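Pa14_01140 (Pseudomonas aeruginosa, PDB 6OX6) acts as an immunity protein that helps prevent early activation of the type VI secretion toxin Tas1, with which it is crystallised in complex. Local coordinates at residues B[2-6]-B[56-62]; B[18-24]-B[36-40]. All coordinates share one frame; numbering follows the deposited sequence. Where two conformers were deposited one is given.

How the interactions relate
Both contacts are largely buried, and each also reaches the bound Tas1 chain. The exposed touching residue is Ala2 in interaction 1 and Asp19 in interaction 2. Interaction 1 ties the loop before helix 7-11 to the last turns of helix 53-61. Interaction 2 joins strands 23-28 and 33-38 near the turn that leads out of strand 14-18. Different elements are held, but Tyr18 connects them: its ring packs on Asp57, Ala58 and Phe61. The chemistry follows the place in the fold. Interaction 1 uses carbonyls at a helix end, one lysine and aliphatic contacts. Interaction 2 uses strand pairing, with valines and Phe38 on one sheet face and a buried tyrosine ring against the Asp22 backbone.

Interaction 1: residues B[2-6]-B[56-62]; sequences AIEKG and NDALRFG
The flat carboxamide of Asn56 receives Lys5 at its oxygen. Lys5 NZ lies in the carbonyl plane, 2.7 Å from Asn56 OD1, with a C=O...N angle of 149°. The amide nitrogen ND2 is bonded to the backbone oxygens of His50 and Asn52, which helps fix the rotation of the group. Two other flat groups touch beside the contact. Phe61 CZ sits over the rim of one face of the Arg60 guanidinium, and Arg60 CB lies over the centre of one face of the Phe61 ring. Arg60 NH2 forms a salt bridge to Asp341 of the Tas1 chain.

The extended Lys5 chain crosses Leu59 at about a right angle, and Lys5 CE comes within 3.6 Å of Leu59 CD1. Ile3 CD1 reaches Gly62 C at 3.8 Å. Ile3 and Leu59 both continue onto Ile16 and Phe9. The backbones meet where helix 53-61 ends. Ile3 N donates to Leu59 O at 2.8 Å and Ala2 N to Gly62 O at 2.8 Å. A water bridges Ala2 N and Arg60 O.

Lys5 NZ also bonds to the backbone oxygens of Trp409 and Leu412 of the Tas1 chain, and Lys5 makes a cation-pi contact with that Trp409. Three neutral carbonyl oxygens and an aromatic ring thus surround the ammonium, so its charge is probably stabilised without a carboxylate at the toxin interface.

Interaction 2: residues B[18-24]-B[36-40]; sequences YDFEDVT and VRFYG
Val23 and Phe38 form a non-hydrogen-bonded pair of the antiparallel beta hairpin 23-28/33-38, beside the hydrogen-bonded pair Thr24 and Arg37. Val23 also belongs to a G1 beta bulge: it and Asp22 both face Tyr18 of strand 14-18. Packing is tight on the face of Val23 and Phe38. Val23 CG2, anti to its own N, presses on Val36 CG2 at 3.4 Å, closer than usual for carbons. Val23 CG2 also meets Phe38 CE2 at 3.6 Å, while Val36 CG2 sits over one face of that ring, toward its rim.

The Thr24 and Arg37 side chains point to the other face. Arg37 O already accepts from Thr24 N. With chi1 at 72°, Thr24 OG1 adds a second bond to Arg37 O at 2.7 Å, in the carbonyl plane on a lone pair.

The looser side is exposed Asp19 and the carboxylate of partly exposed Asp22. The buried Tyr39 ring between them packs closely. Its OH bonds to Asp17 OD1, and Phe74 stacks with the ring. Tyr39 N donates to Asp22 O at 2.9 Å. Asp22 CA makes a CH-pi contact over the ring face, 3.5 Å from the Tyr39 centroid and 3° off the normal.

Interaction 1: residues B[2-6]-B[56-62]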
loop_
_atom_site.group_PDB
_atom_site.type_symbol
_atom_site.label_atom_id
_atom_site.label_comp_id
_atom_site.label_asym_id
_atom_site.label_seq_id
_atom_site.Cartn_x
_atom_site.Cartn_y
_atom_site.Cartn_z
ATOM N N ALA B 2 -6.332 -5.576 -10.722
ATOM C CA ALA B 2 -7.188 -4.464 -10.263
ATOM C C ALA B 2 -8.696 -4.651 -10.548
ATOM O O ALA B 2 -9.088 -5.312 -11.520
ATOM C CB ALA B 2 -6.720 -3.165 -10.893
ATOM N N ILE B 3 -9.520 -4.031 -9.699
ATOM C CA ILE B 3 -10.972 -3.986 -9.857
ATOM C C ILE B 3 -11.359 -2.509 -9.756
ATOM O O ILE B 3 -11.456 -1.961 -8.651
ATOM C CB ILE B 3 -11.702 -4.829 -8.797
ATOM C CG1 ILE B 3 -11.103 -6.248 -8.731
ATOM C CG2 ILE B 3 -13.193 -4.922 -9.102
ATOM C CD1 ILE B 3 -10.108 -6.486 -7.602
ATOM N N GLU B 4 -11.568 -1.858 -10.903
ATOM C CA GLU B 4 -11.806 -0.420 -10.940
ATOM C C GLU B 4 -13.181 -0.086 -10.372
ATOM O O GLU B 4 -14.128 -0.861 -10.510
ATOM C CB GLU B 4 -11.713 0.095 -12.383
ATOM C CG GLU B 4 -10.311 0.006 -13.031
ATOM C CD GLU B 4 -9.983 -1.364 -13.675
ATOM O OE1 GLU B 4 -10.777 -2.330 -13.515
ATOM O OE2 GLU B 4 -8.930 -1.472 -14.358
ATOM N N LYS B 5 -13.294 1.079 -9.717
ATOM C CA LYS B 5 -14.607 1.541 -9.258
ATOM C C LYS B 5 -15.487 1.930 -10.447
ATOM O O LYS B 5 -15.001 2.312 -11.514
ATOM C CB LYS B 5 -14.474 2.725 -8.290
ATOM C CG LYS B 5 -13.867 2.358 -6.915
ATOM C CD LYS B 5 -13.719 3.588 -5.992
ATOM C CE LYS B 5 -13.066 3.218 -4.659
ATOM N NZ LYS B 5 -12.756 4.444 -3.797
ATOM N N GLY B 6 -16.796 1.809 -10.261
ATOM C CA GLY B 6 -17.744 2.145 -11.312
ATOM C C GLY B 6 -18.582 0.993 -11.842
ATOM O O GLY B 6 -19.277 0.313 -11.076
ATOM N N ASN B 56 -9.496 -0.188 -0.487
ATOM C CA ASN B 56 -9.061 0.519 -1.683
ATOM C C ASN B 56 -7.712 -0.001 -2.186
ATOM O O ASN B 56 -7.458 0.014 -3.391
ATOM C CB ASN B 56 -9.014 2.024 -1.404
ATOM C CG ASN B 56 -10.413 2.648 -1.434
ATOM O OD1 ASN B 56 -10.882 3.050 -2.493
ATOM N ND2 ASN B 56 -11.083 2.701 -0.294
ATOM N N ASP B 57 -6.846 -0.499 -1.293
ATOM C CA ASP B 57 -5.643 -1.181 -1.781
ATOM C C ASP B 57 -6.014 -2.435 -2.561
ATOM O O ASP B 57 -5.405 -2.743 -3.597
ATOM C CB ASP B 57 -4.697 -1.526 -0.629
ATOM C CG ASP B 57 -3.823 -0.346 -0.207
ATOM O OD1 ASP B 57 -3.977 0.741 -0.781
ATOM O OD2 ASP B 57 -2.964 -0.502 0.694
ATOM N N ALA B 58 -7.002 -3.176 -2.063
ATOM C CA ALA B 58 -7.452 -4.393 -2.732
ATOM C C ALA B 58 -8.003 -4.083 -4.108
ATOM O O ALA B 58 -7.764 -4.833 -5.061
ATOM C CB ALA B 58 -8.499 -5.100 -1.874
ATOM N N LEU B 59 -8.699 -2.954 -4.253
ATOM C CA LEU B 59 -9.184 -2.578 -5.580
ATOM C C LEU B 59 -8.033 -2.279 -6.510
ATOM O O LEU B 59 -8.080 -2.634 -7.695
ATOM C CB LEU B 59 -10.099 -1.366 -5.515
ATOM C CG LEU B 59 -11.332 -1.540 -4.647
ATOM C CD1 LEU B 59 -12.277 -0.338 -4.807
ATOM C CD2 LEU B 59 -12.036 -2.819 -5.024
ATOM N N ARG B 60 -6.985 -1.623 -5.999
ATOM C CA ARG B 60 -5.949 -1.185 -6.916
ATOM C C ARG B 60 -5.061 -2.339 -7.316
ATOM O O ARG B 60 -4.624 -2.409 -8.467
ATOM C CB ARG B 60 -5.123 -0.047 -6.303
ATOM C CG ARG B 60 -5.914 1.257 -6.160
ATOM C CD ARG B 60 -5.085 2.308 -5.440
ATOM N NE ARG B 60 -3.843 2.636 -6.149
ATOM C CZ ARG B 60 -2.917 3.445 -5.647
ATOM N NH1 ARG B 60 -3.081 3.968 -4.416
ATOM N NH2 ARG B 60 -1.829 3.710 -6.344
ATOM N N PHE B 61 -4.785 -3.247 -6.387
ATOM C CA PHE B 61 -3.712 -4.209 -6.573
ATOM C C PHE B 61 -4.172 -5.657 -6.517
ATOM O O PHE B 61 -3.354 -6.543 -6.765
ATOM C CB PHE B 61 -2.611 -3.976 -5.529
ATOM C CG PHE B 61 -2.172 -2.524 -5.417
ATOM C CD1 PHE B 61 -1.661 -1.850 -6.527
ATOM C CD2 PHE B 61 -2.225 -1.859 -4.200
ATOM C CE1 PHE B 61 -1.244 -0.521 -6.426
ATOM C CE2 PHE B 61 -1.804 -0.517 -4.078
ATOM C CZ PHE B 61 -1.324 0.151 -5.198
ATOM N N GLY B 62 -5.431 -5.922 -6.150
ATOM C CA GLY B 62 -5.942 -7.271 -6.054
ATOM C C GLY B 62 -6.519 -7.746 -7.378
ATOM O O GLY B 62 -6.394 -7.102 -8.422
HETATM O O HOH W 1 -3.558 -4.208 -10.149
#

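Interaction 2: residues B[18-24]-B[36-40]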
loop_
_atom_site.group_PDB
_atom_site.type_symbol
_atom_site.label_atom_id
_atom_site.label_comp_id
_atom_site.label_asym_id
_atom_site.label_seq_id
_atom_site.Cartn_x
_atom_site.Cartn_y
_atom_site.Cartn_z
ATOM N N TYR B 18 -6.827 -10.273 -2.606
ATOM C CA TYR B 18 -5.658 -9.391 -2.542
ATOM C C TYR B 18 -4.579 -10.187 -1.823
ATOM O O TYR B 18 -4.527 -10.180 -0.586
ATOM C CB TYR B 18 -6.006 -8.092 -1.807
ATOM C CG TYR B 18 -4.876 -7.068 -1.656
ATOM C CD1 TYR B 18 -3.831 -6.978 -2.590
ATOM C CD2 TYR B 18 -4.869 -6.176 -0.575
ATOM C CE1 TYR B 18 -2.803 -6.026 -2.448
ATOM C CE2 TYR B 18 -3.844 -5.233 -0.434
ATOM C CZ TYR B 18 -2.835 -5.160 -1.390
ATOM O OH TYR B 18 -1.830 -4.238 -1.229
ATOM N N ASP B 19 -3.723 -10.886 -2.581
ATOM C CA ASP B 19 -2.817 -11.817 -1.917
ATOM C C ASP B 19 -1.735 -11.103 -1.116
ATOM O O ASP B 19 -1.295 -11.645 -0.091
ATOM C CB ASP B 19 -2.180 -12.800 -2.902
ATOM C CG ASP B 19 -1.841 -14.145 -2.234
ATOM O OD1 ASP B 19 -0.906 -14.179 -1.408
ATOM O OD2 ASP B 19 -2.517 -15.162 -2.503
ATOM N N PHE B 20 -1.335 -9.883 -1.504
ATOM C CA PHE B 20 -0.292 -9.195 -0.742
ATOM C C PHE B 20 -0.620 -9.125 0.750
ATOM O O PHE B 20 0.263 -9.326 1.584
ATOM C CB PHE B 20 -0.037 -7.795 -1.304
ATOM C CG PHE B 20 1.148 -7.102 -0.665
ATOM C CD1 PHE B 20 2.430 -7.631 -0.779
ATOM C CD2 PHE B 20 0.966 -5.945 0.092
ATOM C CE1 PHE B 20 3.522 -6.994 -0.178
ATOM C CE2 PHE B 20 2.053 -5.296 0.699
ATOM C CZ PHE B 20 3.337 -5.829 0.567
ATOM N N GLU B 21 -1.886 -8.883 1.112
ATOM C CA GLU B 21 -2.274 -8.839 2.521
ATOM C C GLU B 21 -3.191 -9.991 2.912
ATOM O O GLU B 21 -3.917 -9.890 3.902
ATOM C CB GLU B 21 -2.939 -7.502 2.879
ATOM C CG GLU B 21 -2.051 -6.248 2.689
ATOM C CD GLU B 21 -2.107 -5.268 3.854
ATOM O OE1 GLU B 21 -2.465 -5.656 4.994
ATOM O OE2 GLU B 21 -1.828 -4.079 3.612
ATOM N N ASP B 22 -3.181 -11.093 2.175
ATOM C CA ASP B 22 -3.936 -12.293 2.599
ATOM C C ASP B 22 -5.397 -11.968 2.955
ATOM O O ASP B 22 -5.921 -12.395 3.983
ATOM C CB ASP B 22 -3.242 -12.959 3.789
ATOM C CG ASP B 22 -1.958 -13.678 3.396
ATOM O OD1 ASP B 22 -1.638 -13.715 2.194
ATOM O OD2 ASP B 22 -1.278 -14.213 4.297
ATOM N N VAL B 23 -6.059 -11.185 2.109
ATOM C CA VAL B 23 -7.403 -10.717 2.418
ATOM C C VAL B 23 -8.281 -10.854 1.177
ATOM O O VAL B 23 -7.799 -10.763 0.036
ATOM C CB VAL B 23 -7.381 -9.263 2.967
ATOM C CG1 VAL B 23 -6.774 -8.228 1.950
ATOM C CG2 VAL B 23 -8.746 -8.856 3.446
ATOM N N THR B 24 -9.573 -11.133 1.412
ATOM C CA THR B 24 -10.610 -11.144 0.387
ATOM C C THR B 24 -11.795 -10.272 0.809
ATOM O O THR B 24 -12.038 -10.023 1.996
ATOM C CB THR B 24 -11.102 -12.578 0.082
ATOM O OG1 THR B 24 -11.905 -13.076 1.176
ATOM C CG2 THR B 24 -9.904 -13.504 -0.128
ATOM N N VAL B 36 -15.433 -8.332 4.540
ATOM C CA VAL B 36 -14.041 -8.746 4.435
ATOM C C VAL B 36 -13.916 -10.159 4.977
ATOM O O VAL B 36 -14.626 -10.523 5.926
ATOM C CB VAL B 36 -13.104 -7.781 5.191
ATOM C CG1 VAL B 36 -13.398 -7.804 6.718
ATOM C CG2 VAL B 36 -11.670 -8.138 4.931
ATOM N N ARG B 37 -13.039 -10.965 4.345
ATOM C CA ARG B 37 -12.722 -12.315 4.825
ATOM C C ARG B 37 -11.224 -12.532 4.691
ATOM O O ARG B 37 -10.706 -12.594 3.570
ATOM C CB ARG B 37 -13.483 -13.384 4.048
ATOM C CG ARG B 37 -13.261 -14.777 4.592
ATOM C CD ARG B 37 -14.223 -15.786 4.010
ATOM N NE ARG B 37 -13.984 -17.106 4.586
ATOM C CZ ARG B 37 -14.529 -18.240 4.154
ATOM N NH1 ARG B 37 -15.362 -18.258 3.120
ATOM N NH2 ARG B 37 -14.221 -19.366 4.762
ATOM N N PHE B 38 -10.523 -12.623 5.819
ATOM C CA PHE B 38 -9.079 -12.825 5.807
ATOM C C PHE B 38 -8.756 -14.284 5.586
ATOM O O PHE B 38 -9.551 -15.164 5.926
ATOM C CB PHE B 38 -8.447 -12.350 7.112
ATOM C CG PHE B 38 -8.479 -10.838 7.279
ATOM C CD1 PHE B 38 -9.496 -10.224 7.994
ATOM C CD2 PHE B 38 -7.508 -10.051 6.705
ATOM C CE1 PHE B 38 -9.542 -8.861 8.136
ATOM C CE2 PHE B 38 -7.549 -8.646 6.842
ATOM C CZ PHE B 38 -8.568 -8.071 7.555
ATOM N N TYR B 39 -7.581 -14.542 4.999
ATOM C CA TYR B 39 -7.173 -15.917 4.730
ATOM C C TYR B 39 -7.258 -16.732 6.001
ATOM O O TYR B 39 -6.830 -16.281 7.063
ATOM C CB TYR B 39 -5.743 -15.976 4.199
ATOM C CG TYR B 39 -5.562 -15.609 2.752
ATOM C CD1 TYR B 39 -6.529 -14.881 2.052
ATOM C CD2 TYR B 39 -4.411 -15.991 2.086
ATOM C CE1 TYR B 39 -6.337 -14.528 0.724
ATOM C CE2 TYR B 39 -4.206 -15.651 0.788
ATOM C CZ TYR B 39 -5.161 -14.917 0.101
ATOM O OH TYR B 39 -4.903 -14.629 -1.229
ATOM N N GLY B 40 -7.841 -17.924 5.897
ATOM C CA GLY B 40 -7.944 -18.827 7.030
ATOM C C GLY B 40 -9.019 -18.503 8.045
ATOM O O GLY B 40 -9.029 -19.113 9.130
#